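Local coordinates for ethylbenzene dehydrogenase alpha-subunit (Aromatoleum aromaticum, PDB 2IVF), which belongs to the molybdopterin oxidoreductase family and binds a molybdenum atom, an iron/sulfur cluster and the ligands MGD and MD1, at residues Gln608-Arg612 with Arg638-Ser642; Met631-Thr637 with Ala646-Cys652; Phe324-Gln328 with His798-Lys802. All coordinates share one frame; numbering follows the deposited sequence.

Interaction 1. Residues Gln608-Arg612 with Arg638-Ser642. With MD1 (phosphoric acid 4-(2-amino-4-oxo-3,4,5,6,-tetrahydro-pteridin-6-yl)-2-hydroxy-3,4-dimercapto-but-3-en-yl ester guanylate ester), chain N.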
loop_
_atom_site.group_PDB
_atom_site.type_symbol
_atom_site.label_atom_id
_atom_site.label_comp_id
_atom_site.label_asym_id
_atom_site.label_seq_id
_atom_site.Cartn_x
_atom_site.Cartn_y
_atom_site.Cartn_z
ATOM N N GLN A 608 -9.824 7.800 13.524
ATOM C CA GLN A 608 -8.658 8.205 14.255
ATOM C C GLN A 608 -8.270 7.102 15.218
ATOM O O GLN A 608 -9.132 6.420 15.778
ATOM C CB GLN A 608 -8.962 9.494 15.003
ATOM C CG GLN A 608 -7.728 10.215 15.509
ATOM C CD GLN A 608 -7.484 10.132 17.012
ATOM O OE1 GLN A 608 -6.311 10.180 17.428
ATOM N NE2 GLN A 608 -8.576 10.033 17.849
ATOM N N ASN A 609 -6.962 6.959 15.440
ATOM C CA ASN A 609 -6.411 5.808 16.171
ATOM C C ASN A 609 -5.210 6.326 16.959
ATOM O O ASN A 609 -4.110 6.151 16.530
ATOM C CB ASN A 609 -6.025 4.769 15.088
ATOM C CG ASN A 609 -5.579 3.416 15.625
ATOM O OD1 ASN A 609 -5.722 3.099 16.800
ATOM N ND2 ASN A 609 -5.046 2.604 14.744
ATOM N N PRO A 610 -5.434 7.034 18.081
ATOM C CA PRO A 610 -4.340 7.757 18.758
ATOM C C PRO A 610 -3.215 6.872 19.248
ATOM O O PRO A 610 -2.071 7.316 19.345
ATOM C CB PRO A 610 -5.030 8.451 19.955
ATOM C CG PRO A 610 -6.298 7.728 20.189
ATOM C CD PRO A 610 -6.713 7.198 18.795
ATOM N N MET A 611 -3.519 5.610 19.570
ATOM C CA MET A 611 -2.480 4.736 20.067
ATOM C C MET A 611 -1.302 4.581 19.096
ATOM O O MET A 611 -0.190 4.323 19.547
ATOM C CB MET A 611 -3.025 3.383 20.448
ATOM C CG MET A 611 -3.951 3.434 21.636
ATOM S SD MET A 611 -3.164 3.978 23.208
ATOM C CE MET A 611 -2.025 2.649 23.472
ATOM N N ARG A 612 -1.520 4.694 17.784
ATOM C CA ARG A 612 -0.360 4.803 16.849
ATOM C C ARG A 612 -0.150 6.209 16.238
ATOM O O ARG A 612 0.970 6.579 15.858
ATOM C CB ARG A 612 -0.421 3.775 15.721
ATOM C CG ARG A 612 -1.695 3.776 14.913
ATOM C CD ARG A 612 -1.422 3.526 13.478
ATOM N NE ARG A 612 -0.628 4.595 12.897
ATOM C CZ ARG A 612 -1.087 5.583 12.123
ATOM N NH1 ARG A 612 -2.385 5.693 11.819
ATOM N NH2 ARG A 612 -0.242 6.497 11.664
ATOM N N ARG A 638 -13.620 -1.549 12.453
ATOM C CA ARG A 638 -12.515 -2.428 12.680
ATOM C C ARG A 638 -12.051 -2.292 14.150
ATOM O O ARG A 638 -12.181 -1.224 14.771
ATOM C CB ARG A 638 -11.434 -2.011 11.675
ATOM C CG ARG A 638 -10.137 -2.745 11.658
ATOM C CD ARG A 638 -9.110 -1.989 10.778
ATOM N NE ARG A 638 -8.582 -0.878 11.549
ATOM C CZ ARG A 638 -7.520 -0.950 12.348
ATOM N NH1 ARG A 638 -6.820 -2.076 12.487
ATOM N NH2 ARG A 638 -7.187 0.102 13.039
ATOM N N MET A 639 -11.552 -3.388 14.717
ATOM C CA MET A 639 -11.051 -3.350 16.087
ATOM C C MET A 639 -9.629 -2.795 16.084
ATOM O O MET A 639 -8.629 -3.532 16.032
ATOM C CB MET A 639 -11.143 -4.689 16.795
ATOM C CG MET A 639 -10.733 -4.578 18.234
ATOM S SD MET A 639 -11.846 -3.548 19.214
ATOM C CE MET A 639 -13.250 -4.612 19.466
ATOM N N SER A 640 -9.559 -1.465 16.071
ATOM C CA SER A 640 -8.281 -0.757 16.115
ATOM C C SER A 640 -7.667 -0.902 17.478
ATOM O O SER A 640 -8.341 -1.238 18.429
ATOM C CB SER A 640 -8.477 0.737 15.804
ATOM O OG SER A 640 -9.140 1.398 16.847
ATOM N N SER A 641 -6.370 -0.632 17.561
ATOM C CA SER A 641 -5.690 -0.667 18.822
ATOM C C SER A 641 -6.309 0.318 19.786
ATOM O O SER A 641 -6.417 0.023 20.991
ATOM C CB SER A 641 -4.193 -0.389 18.633
ATOM O OG SER A 641 -3.989 0.892 18.126
ATOM N N SER A 642 -6.750 1.479 19.283
ATOM C CA SER A 642 -7.372 2.480 20.182
ATOM C C SER A 642 -8.774 2.092 20.654
ATOM O O SER A 642 -9.144 2.378 21.804
ATOM C CB SER A 642 -7.374 3.897 19.569
ATOM O OG SER A 642 -6.065 4.240 19.134
HETATM P PB MD1 N . -5.445 7.635 11.591
HETATM O O3B MD1 N . -5.393 6.209 10.909
HETATM O O1B MD1 N . -6.438 8.443 10.837
HETATM O O2B MD1 N . -5.431 7.565 13.070
HETATM O O3A MD1 N . -4.013 8.203 11.212
HETATM C C10 MD1 N . -3.761 8.951 10.003
HETATM C C11 MD1 N . -2.250 9.118 9.984
HETATM O O11 MD1 N . -1.762 7.813 9.522
HETATM C C12 MD1 N . -1.852 10.160 8.973
HETATM S S12 MD1 N . -2.927 10.694 7.754
HETATM C C13 MD1 N . -0.580 10.675 8.946
HETATM S S13 MD1 N . -0.087 11.804 7.793
HETATM C C14 MD1 N . 0.452 10.305 9.941
HETATM N N15 MD1 N . 1.651 9.689 9.483
HETATM C C16 MD1 N . 2.586 9.207 10.363
HETATM C C15 MD1 N . 3.773 8.737 9.832
HETATM O O14 MD1 N . 3.996 8.759 8.592
HETATM N N17 MD1 N . 4.627 8.197 10.739
HETATM C C17 MD1 N . 4.349 8.195 12.106
HETATM N N16 MD1 N . 5.269 7.665 12.900
HETATM N N18 MD1 N . 3.204 8.705 12.588
HETATM C C20 MD1 N . 2.337 9.210 11.737
HETATM N N8 MD1 N . 1.201 9.774 12.222
HETATM C C7 MD1 N . 0.130 10.295 11.416
HETATM P PA MD1 N . -5.842 4.741 11.392
HETATM O O1A MD1 N . -6.073 3.976 10.129
HETATM O O2A MD1 N . -4.802 4.229 12.313
HETATM O "O5'" MD1 N . -7.194 4.920 12.188
HETATM C "C5'" MD1 N . -8.343 5.248 11.414
HETATM C "C4'" MD1 N . -9.448 4.338 11.760
HETATM O "O4'" MD1 N . -10.457 4.661 10.811
HETATM C "C1'" MD1 N . -11.183 3.444 10.638
HETATM N N9 MD1 N . -12.008 3.396 9.423
HETATM C C4 MD1 N . -13.326 3.525 9.438
HETATM N N3 MD1 N . -14.161 3.741 10.482
HETATM C C2 MD1 N . -15.473 3.856 10.277
HETATM N N2 MD1 N . -16.319 4.088 11.316
HETATM N N1 MD1 N . -15.951 3.664 8.995
HETATM C C6 MD1 N . -15.161 3.440 7.893
HETATM O O6 MD1 N . -15.684 3.355 6.782
HETATM C C5 MD1 N . -13.777 3.375 8.116
HETATM N N7 MD1 N . -12.714 3.154 7.350
HETATM C C8 MD1 N . -11.648 3.181 8.155
HETATM C "C2'" MD1 N . -10.110 2.362 10.566
HETATM O "O2'" MD1 N . -10.589 1.043 10.925
HETATM C "C3'" MD1 N . -9.008 2.894 11.494
HETATM O "O3'" MD1 N . -8.949 2.159 12.745
HETATM O O HOH W 1 -10.141 3.749 16.211
#
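The amide oxygen of N609 accepts twice from S642, by its hydroxyl and by its backbone N. S642 OG donates to N609 OD1 at 2.6 Å, lying in the carbonyl plane on a lone pair with a C=O...O angle of 139°. A second, longer bond reaches the same oxygen from S642 N, 3.1 Å from N609 OD1 and tilted from that plane. Both donors can serve one acceptor because OG is turned to the side of its own backbone N (chi1 -52°). The hydroxyl is in turn an acceptor: M611 N, in the first turn of helix 610-613, lies 2.9 Å from S642 OG and points its hydrogen almost straight at it. N609 ND2 faces MD1 and donates to its phosphate oxygen O2A at 2.9 Å. With OD1 held by S642 and ND2 by MD1 O2A and D922, the rotation of the amide is set from both ends. The two segments follow the carboxyl ends of neighbouring parallel strands, 602-606 and 631-636, and MD1 lies across them, as is common where nucleotides bind at the carboxyl edge of parallel strands in an alpha/beta sheet. R638 crosses N609 at about a right angle, its guanidinium plane 60° from the amide, and presents an edge to the ribose, with R638 NE 2.8 Å from MD1 O2' and NH2 2.7 Å from MD1 O3'. R612 also works through its edge, R612 NH1 standing 2.9 Å from MD1 O2A while NH2 binds O11. D922 also forms a salt bridge with R638 NH2 and a hydrogen bond with S641 OG.

Interaction 2. Residues Met631-Thr637 with Ala646-Cys652. With MD1 (phosphoric acid 4-(2-amino-4-oxo-3,4,5,6,-tetrahydro-pteridin-6-yl)-2-hydroxy-3,4-dimercapto-but-3-en-yl ester guanylate ester), chain N.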
loop_
_atom_site.group_PDB
_atom_site.type_symbol
_atom_site.label_atom_id
_atom_site.label_comp_id
_atom_site.label_asym_id
_atom_site.label_seq_id
_atom_site.Cartn_x
_atom_site.Cartn_y
_atom_site.Cartn_z
ATOM N N MET A 631 -15.899 8.535 29.445
ATOM C CA MET A 631 -16.403 7.768 28.298
ATOM C C MET A 631 -15.485 7.896 27.124
ATOM O O MET A 631 -15.193 9.002 26.643
ATOM C CB MET A 631 -17.802 8.259 27.907
ATOM C CG MET A 631 -18.354 7.739 26.613
ATOM S SD MET A 631 -18.587 5.951 26.626
ATOM C CE MET A 631 -19.842 5.801 27.946
ATOM N N ILE A 632 -15.098 6.741 26.599
ATOM C CA ILE A 632 -14.383 6.679 25.370
ATOM C C ILE A 632 -15.234 5.835 24.481
ATOM O O ILE A 632 -15.537 4.689 24.829
ATOM C CB ILE A 632 -13.012 6.000 25.537
ATOM C CG1 ILE A 632 -12.219 6.727 26.604
ATOM C CG2 ILE A 632 -12.309 5.988 24.200
ATOM C CD1 ILE A 632 -10.846 6.073 26.994
ATOM N N PHE A 633 -15.657 6.390 23.353
ATOM C CA PHE A 633 -16.454 5.596 22.433
ATOM C C PHE A 633 -15.918 5.726 21.031
ATOM O O PHE A 633 -15.364 6.765 20.639
ATOM C CB PHE A 633 -17.942 5.924 22.525
ATOM C CG PHE A 633 -18.319 7.316 22.017
ATOM C CD1 PHE A 633 -18.109 8.432 22.800
ATOM C CD2 PHE A 633 -18.894 7.491 20.763
ATOM C CE1 PHE A 633 -18.507 9.698 22.364
ATOM C CE2 PHE A 633 -19.241 8.771 20.316
ATOM C CZ PHE A 633 -19.051 9.857 21.117
ATOM N N ALA A 634 -16.054 4.639 20.291
ATOM C CA ALA A 634 -15.507 4.541 18.972
ATOM C C ALA A 634 -16.611 4.224 17.992
ATOM O O ALA A 634 -17.490 3.390 18.280
ATOM C CB ALA A 634 -14.470 3.474 18.915
ATOM N N LEU A 635 -16.535 4.887 16.840
ATOM C CA LEU A 635 -17.340 4.562 15.687
ATOM C C LEU A 635 -16.402 3.911 14.710
ATOM O O LEU A 635 -15.646 4.599 14.014
ATOM C CB LEU A 635 -17.962 5.791 15.068
ATOM C CG LEU A 635 -19.237 6.277 15.722
ATOM C CD1 LEU A 635 -18.885 6.934 17.010
ATOM C CD2 LEU A 635 -19.993 7.251 14.775
ATOM N N GLU A 636 -16.440 2.581 14.694
ATOM C CA GLU A 636 -15.468 1.798 13.965
ATOM C C GLU A 636 -16.057 0.712 13.108
ATOM O O GLU A 636 -17.123 0.138 13.386
ATOM C CB GLU A 636 -14.479 1.169 14.969
ATOM C CG GLU A 636 -13.160 1.897 15.132
ATOM C CD GLU A 636 -12.245 1.891 13.946
ATOM O OE1 GLU A 636 -12.549 1.295 12.865
ATOM O OE2 GLU A 636 -11.166 2.508 14.108
ATOM N N THR A 637 -15.330 0.401 12.056
ATOM C CA THR A 637 -15.564 -0.782 11.267
ATOM C C THR A 637 -14.672 -1.910 11.732
ATOM O O THR A 637 -14.938 -3.082 11.457
ATOM C CB THR A 637 -15.221 -0.522 9.801
ATOM O OG1 THR A 637 -13.900 0.010 9.734
ATOM C CG2 THR A 637 -16.209 0.478 9.203
ATOM N N ALA A 646 -11.570 1.501 24.371
ATOM C CA ALA A 646 -12.835 2.194 24.474
ATOM C C ALA A 646 -13.759 1.541 25.492
ATOM O O ALA A 646 -13.610 0.365 25.872
ATOM C CB ALA A 646 -13.516 2.217 23.098
ATOM N N ASP A 647 -14.728 2.315 25.945
ATOM C CA ASP A 647 -15.785 1.818 26.771
ATOM C C ASP A 647 -16.902 1.262 25.938
ATOM O O ASP A 647 -17.558 0.331 26.367
ATOM C CB ASP A 647 -16.309 2.928 27.657
ATOM C CG ASP A 647 -15.214 3.557 28.469
ATOM O OD1 ASP A 647 -14.419 2.813 29.106
ATOM O OD2 ASP A 647 -15.147 4.794 28.455
ATOM N N ILE A 648 -17.112 1.851 24.759
ATOM C CA ILE A 648 -18.205 1.500 23.872
ATOM C C ILE A 648 -17.654 1.527 22.451
ATOM O O ILE A 648 -16.986 2.487 22.050
ATOM C CB ILE A 648 -19.380 2.534 23.979
ATOM C CG1 ILE A 648 -20.038 2.528 25.348
ATOM C CG2 ILE A 648 -20.433 2.268 22.885
ATOM C CD1 ILE A 648 -20.745 1.235 25.737
ATOM N N VAL A 649 -17.913 0.478 21.680
ATOM C CA VAL A 649 -17.558 0.474 20.277
ATOM C C VAL A 649 -18.850 0.285 19.492
ATOM O O VAL A 649 -19.616 -0.671 19.754
ATOM C CB VAL A 649 -16.539 -0.630 19.963
ATOM C CG1 VAL A 649 -16.203 -0.648 18.461
ATOM C CG2 VAL A 649 -15.264 -0.446 20.826
ATOM N N LEU A 650 -19.085 1.200 18.535
ATOM C CA LEU A 650 -20.304 1.224 17.732
ATOM C C LEU A 650 -19.956 0.753 16.330
ATOM O O LEU A 650 -19.053 1.338 15.696
ATOM C CB LEU A 650 -20.813 2.638 17.635
ATOM C CG LEU A 650 -21.220 3.279 18.951
ATOM C CD1 LEU A 650 -21.687 4.676 18.672
ATOM C CD2 LEU A 650 -22.286 2.450 19.662
ATOM N N PRO A 651 -20.607 -0.302 15.842
ATOM C CA PRO A 651 -20.162 -0.840 14.534
ATOM C C PRO A 651 -20.659 -0.041 13.328
ATOM O O PRO A 651 -21.820 0.278 13.269
ATOM C CB PRO A 651 -20.791 -2.226 14.490
ATOM C CG PRO A 651 -22.067 -2.083 15.257
ATOM C CD PRO A 651 -21.702 -1.087 16.403
ATOM N N CYS A 652 -19.784 0.192 12.344
ATOM C CA CYS A 652 -20.111 0.994 11.193
ATOM C C CYS A 652 -20.005 0.257 9.869
ATOM O O CYS A 652 -19.297 -0.750 9.700
ATOM C CB CYS A 652 -19.226 2.242 11.141
ATOM S SG CYS A 652 -19.504 3.265 12.571
HETATM P PB MD1 N . -5.445 7.635 11.591
HETATM O O3B MD1 N . -5.393 6.209 10.909
HETATM O O1B MD1 N . -6.438 8.443 10.837
HETATM O O2B MD1 N . -5.431 7.565 13.070
HETATM O O3A MD1 N . -4.013 8.203 11.212
HETATM C C10 MD1 N . -3.761 8.951 10.003
HETATM C C11 MD1 N . -2.250 9.118 9.984
HETATM O O11 MD1 N . -1.762 7.813 9.522
HETATM C C12 MD1 N . -1.852 10.160 8.973
HETATM S S12 MD1 N . -2.927 10.694 7.754
HETATM C C13 MD1 N . -0.580 10.675 8.946
HETATM S S13 MD1 N . -0.087 11.804 7.793
HETATM C C14 MD1 N . 0.452 10.305 9.941
HETATM N N15 MD1 N . 1.651 9.689 9.483
HETATM C C16 MD1 N . 2.586 9.207 10.363
HETATM C C15 MD1 N . 3.773 8.737 9.832
HETATM O O14 MD1 N . 3.996 8.759 8.592
HETATM N N17 MD1 N . 4.627 8.197 10.739
HETATM C C17 MD1 N . 4.349 8.195 12.106
HETATM N N16 MD1 N . 5.269 7.665 12.900
HETATM N N18 MD1 N . 3.204 8.705 12.588
HETATM C C20 MD1 N . 2.337 9.210 11.737
HETATM N N8 MD1 N . 1.201 9.774 12.222
HETATM C C7 MD1 N . 0.130 10.295 11.416
HETATM P PA MD1 N . -5.842 4.741 11.392
HETATM O O1A MD1 N . -6.073 3.976 10.129
HETATM O O2A MD1 N . -4.802 4.229 12.313
HETATM O "O5'" MD1 N . -7.194 4.920 12.188
HETATM C "C5'" MD1 N . -8.343 5.248 11.414
HETATM C "C4'" MD1 N . -9.448 4.338 11.760
HETATM O "O4'" MD1 N . -10.457 4.661 10.811
HETATM C "C1'" MD1 N . -11.183 3.444 10.638
HETATM N N9 MD1 N . -12.008 3.396 9.423
HETATM C C4 MD1 N . -13.326 3.525 9.438
HETATM N N3 MD1 N . -14.161 3.741 10.482
HETATM C C2 MD1 N . -15.473 3.856 10.277
HETATM N N2 MD1 N . -16.319 4.088 11.316
HETATM N N1 MD1 N . -15.951 3.664 8.995
HETATM C C6 MD1 N . -15.161 3.440 7.893
HETATM O O6 MD1 N . -15.684 3.355 6.782
HETATM C C5 MD1 N . -13.777 3.375 8.116
HETATM N N7 MD1 N . -12.714 3.154 7.350
HETATM C C8 MD1 N . -11.648 3.181 8.155
HETATM C "C2'" MD1 N . -10.110 2.362 10.566
HETATM O "O2'" MD1 N . -10.589 1.043 10.925
HETATM C "C3'" MD1 N . -9.008 2.894 11.494
HETATM O "O3'" MD1 N . -8.949 2.159 12.745
#
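D647 reaches across to the start of strand 631-636 and shows how one side chain can secure the amino-terminal end of a parallel strand pair. D647 CB lies 3.4 Å from I632 O and, on the way out, 3.9 Å from the sulfur SD of M631. CG stands beside its own backbone N (chi1 -55°), which turns the carboxylate back toward I632. D647 OD2 then accepts from I632 N at 2.7 Å, met on its anti side and 32° out of the carboxylate plane. The same OD2 pairs with R153, and OD1 with R149, both in salt bridges. I632 is gripped at its other end too, since its carbonyl oxygen receives both D647 N and I648 N. Beyond this point regular parallel pairing takes over: A634 N lies 2.9 Å from I648 O and L650 N 2.7 Å from A634 O, then E636 N bonds L650 O. F633, I648, L635 and L650 share one face of the sheet, where L635 and L650 lie side by side and helices 163-181 and 687-704 pack; A634 and V649 project from the other. Strand 631-636 is an inner strand, with 602-606 on its far side. Its carboxyl end opens on MD1: L635 O accepts from MD1 N2 at 2.8 Å, and the carboxylate of E636 takes both ribose hydroxyls, E636 OE1 2.8 Å from MD1 O2' and OE2 2.6 Å from MD1 O3'. The chemistry is thus divided between two buried acids: D647, probably ionised between its arginines, serves the strand pair, while E636 and the L635 carbonyl read the ribose and base of MD1.

Interaction 3. Residues Phe324-Gln328 with His798-Lys802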
loop_
_atom_site.group_PDB
_atom_site.type_symbol
_atom_site.label_atom_id
_atom_site.label_comp_id
_atom_site.label_asym_id
_atom_site.label_seq_id
_atom_site.Cartn_x
_atom_site.Cartn_y
_atom_site.Cartn_z
ATOM N N PHE A 324 12.528 37.017 -12.720
ATOM C CA PHE A 324 11.568 36.283 -11.908
ATOM C C PHE A 324 11.820 36.565 -10.448
ATOM O O PHE A 324 10.882 36.817 -9.680
ATOM C CB PHE A 324 11.716 34.781 -12.190
ATOM C CG PHE A 324 10.698 33.903 -11.497
ATOM C CD1 PHE A 324 10.863 33.504 -10.170
ATOM C CD2 PHE A 324 9.585 33.438 -12.194
ATOM C CE1 PHE A 324 9.931 32.690 -9.532
ATOM C CE2 PHE A 324 8.654 32.599 -11.571
ATOM C CZ PHE A 324 8.826 32.216 -10.248
ATOM N N VAL A 325 13.088 36.498 -10.045
ATOM C CA VAL A 325 13.462 36.770 -8.653
ATOM C C VAL A 325 13.064 38.188 -8.241
ATOM O O VAL A 325 12.470 38.427 -7.194
ATOM C CB VAL A 325 14.959 36.482 -8.465
ATOM C CG1 VAL A 325 15.620 37.364 -7.420
ATOM C CG2 VAL A 325 15.145 34.997 -8.167
ATOM N N CYS A 326 13.351 39.125 -9.108
ATOM C CA CYS A 326 13.066 40.524 -8.848
ATOM C C CYS A 326 11.592 40.806 -8.779
ATOM O O CYS A 326 11.156 41.687 -8.068
ATOM C CB CYS A 326 13.730 41.363 -9.923
ATOM S SG CYS A 326 15.491 41.548 -9.617
ATOM N N GLU A 327 10.804 40.031 -9.494
ATOM C CA GLU A 327 9.363 40.291 -9.541
ATOM C C GLU A 327 8.620 39.557 -8.432
ATOM O O GLU A 327 7.746 40.143 -7.768
ATOM C CB GLU A 327 8.855 39.906 -10.938
ATOM C CG GLU A 327 7.376 39.778 -11.146
ATOM C CD GLU A 327 7.099 39.161 -12.515
ATOM O OE1 GLU A 327 7.264 39.898 -13.522
ATOM O OE2 GLU A 327 6.759 37.949 -12.576
ATOM N N GLN A 328 8.970 38.293 -8.220
ATOM C CA GLN A 328 8.146 37.371 -7.485
ATOM C C GLN A 328 8.456 37.321 -6.013
ATOM O O GLN A 328 7.637 36.842 -5.249
ATOM C CB GLN A 328 8.274 35.943 -8.050
ATOM C CG GLN A 328 7.755 35.724 -9.457
ATOM C CD GLN A 328 6.237 35.694 -9.505
ATOM O OE1 GLN A 328 5.608 34.950 -8.764
ATOM N NE2 GLN A 328 5.645 36.528 -10.351
ATOM N N HIS A 798 0.017 34.429 -9.844
ATOM C CA HIS A 798 1.202 35.135 -9.402
ATOM C C HIS A 798 2.135 35.427 -10.563
ATOM O O HIS A 798 2.623 36.553 -10.700
ATOM C CB HIS A 798 1.916 34.399 -8.269
ATOM C CG HIS A 798 1.015 34.111 -7.103
ATOM N ND1 HIS A 798 0.388 35.107 -6.397
ATOM C CD2 HIS A 798 0.610 32.942 -6.553
ATOM C CE1 HIS A 798 -0.353 34.566 -5.440
ATOM N NE2 HIS A 798 -0.235 33.249 -5.515
ATOM N N PHE A 799 2.362 34.446 -11.411
ATOM C CA PHE A 799 3.292 34.633 -12.524
ATOM C C PHE A 799 2.717 35.387 -13.721
ATOM O O PHE A 799 3.283 36.431 -14.133
ATOM C CB PHE A 799 3.891 33.288 -12.954
ATOM C CG PHE A 799 4.784 33.409 -14.121
ATOM C CD1 PHE A 799 5.992 34.071 -14.002
ATOM C CD2 PHE A 799 4.406 32.881 -15.358
ATOM C CE1 PHE A 799 6.835 34.225 -15.102
ATOM C CE2 PHE A 799 5.233 33.018 -16.466
ATOM C CZ PHE A 799 6.446 33.705 -16.346
ATOM N N ASP A 800 1.621 34.895 -14.296
ATOM C CA ASP A 800 0.985 35.554 -15.472
ATOM C C ASP A 800 0.387 36.892 -15.136
ATOM O O ASP A 800 0.493 37.830 -15.905
ATOM C CB ASP A 800 -0.144 34.693 -16.082
ATOM C CG ASP A 800 0.388 33.546 -16.957
ATOM O OD1 ASP A 800 1.595 33.552 -17.293
ATOM O OD2 ASP A 800 -0.397 32.647 -17.319
ATOM N N ASP A 801 -0.323 36.948 -14.022
ATOM C CA ASP A 801 -1.126 38.102 -13.664
ATOM C C ASP A 801 -0.431 39.057 -12.705
ATOM O O ASP A 801 -0.925 40.139 -12.413
ATOM C CB ASP A 801 -2.463 37.634 -13.050
ATOM C CG ASP A 801 -3.382 37.006 -14.082
ATOM O OD1 ASP A 801 -3.105 37.202 -15.284
ATOM O OD2 ASP A 801 -4.361 36.340 -13.667
ATOM N N LYS A 802 0.692 38.618 -12.174
ATOM C CA LYS A 802 1.472 39.397 -11.242
ATOM C C LYS A 802 0.711 39.649 -9.956
ATOM O O LYS A 802 0.888 40.677 -9.319
ATOM C CB LYS A 802 1.959 40.691 -11.880
ATOM C CG LYS A 802 2.610 40.492 -13.234
ATOM C CD LYS A 802 3.794 39.540 -13.205
ATOM C CE LYS A 802 4.222 39.156 -14.639
ATOM N NZ LYS A 802 5.271 38.103 -14.616
#
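E327 and K802 form a salt bridge between two segments whose nearest ends lie 470 residues apart in the chain, and a short chain of donors and acceptors grows from it. K802 NZ comes to a short 2.5 Å from E327 OE2, on the syn side of the carboxylate but tilted well out of its plane. The ammonium sits near both carboxylate oxygens, K802 NZ being 2.9 Å from E327 OE1. K802 NZ also donates to F799 O at 2.6 Å, in the plane of that carbonyl. E327 OE2 has a second donor: Q328 NE2 stands 2.9 Å away on the anti side, nearer the carboxylate plane. That amide spends its other hydrogen across the contact, where Q328 NE2 meets H798 O at 3.0 Å; the N-H points nearly straight at the oxygen (174°), although the nitrogen stands above the carbonyl plane instead of on a lone pair. Q328 OE1 is bonded to W471 NE1, so both ends of the amide are held and its flip is fixed. H798 turns its ring away to K803 O and K234, and stacks on F805. Apolar contact fills in beside the polar network. F324 and F799 cross at about a right angle, with F324 CE2 3.9 Å from F799 CD1, and Q328 CG sits over the centre of the F324 ring. K802 is the first residue to leave helical geometry, in a left-handed backbone conformation (phi 64°). Positive phi is a common way for a chain to leave a helix, and the side chain of K802 there meets E327 of helix 322-328.

How the interactions relate
From the N terminus, the chain first supplies 324-328, which waits until 798-802 for its partner, so interaction 3 closes the longest loop, of 469 residues. Both other contacts fall within that span. Segment 608-612 comes next, then 631-637, before 638-642 completes interaction 1 and 646-652 completes interaction 2; the two therefore cross, and 631-637 runs directly into 638-642. Their centres are about 10 Å apart, and both touch MD1, joining the inner strands of one sheet to the loops that hold MD1. Interaction 3 lies on the opposite side of the chain's centre, about 46 and 52 Å from interactions 1 and 2 between centres, and ties together two helices far apart in sequence, 322-328 and 796-800.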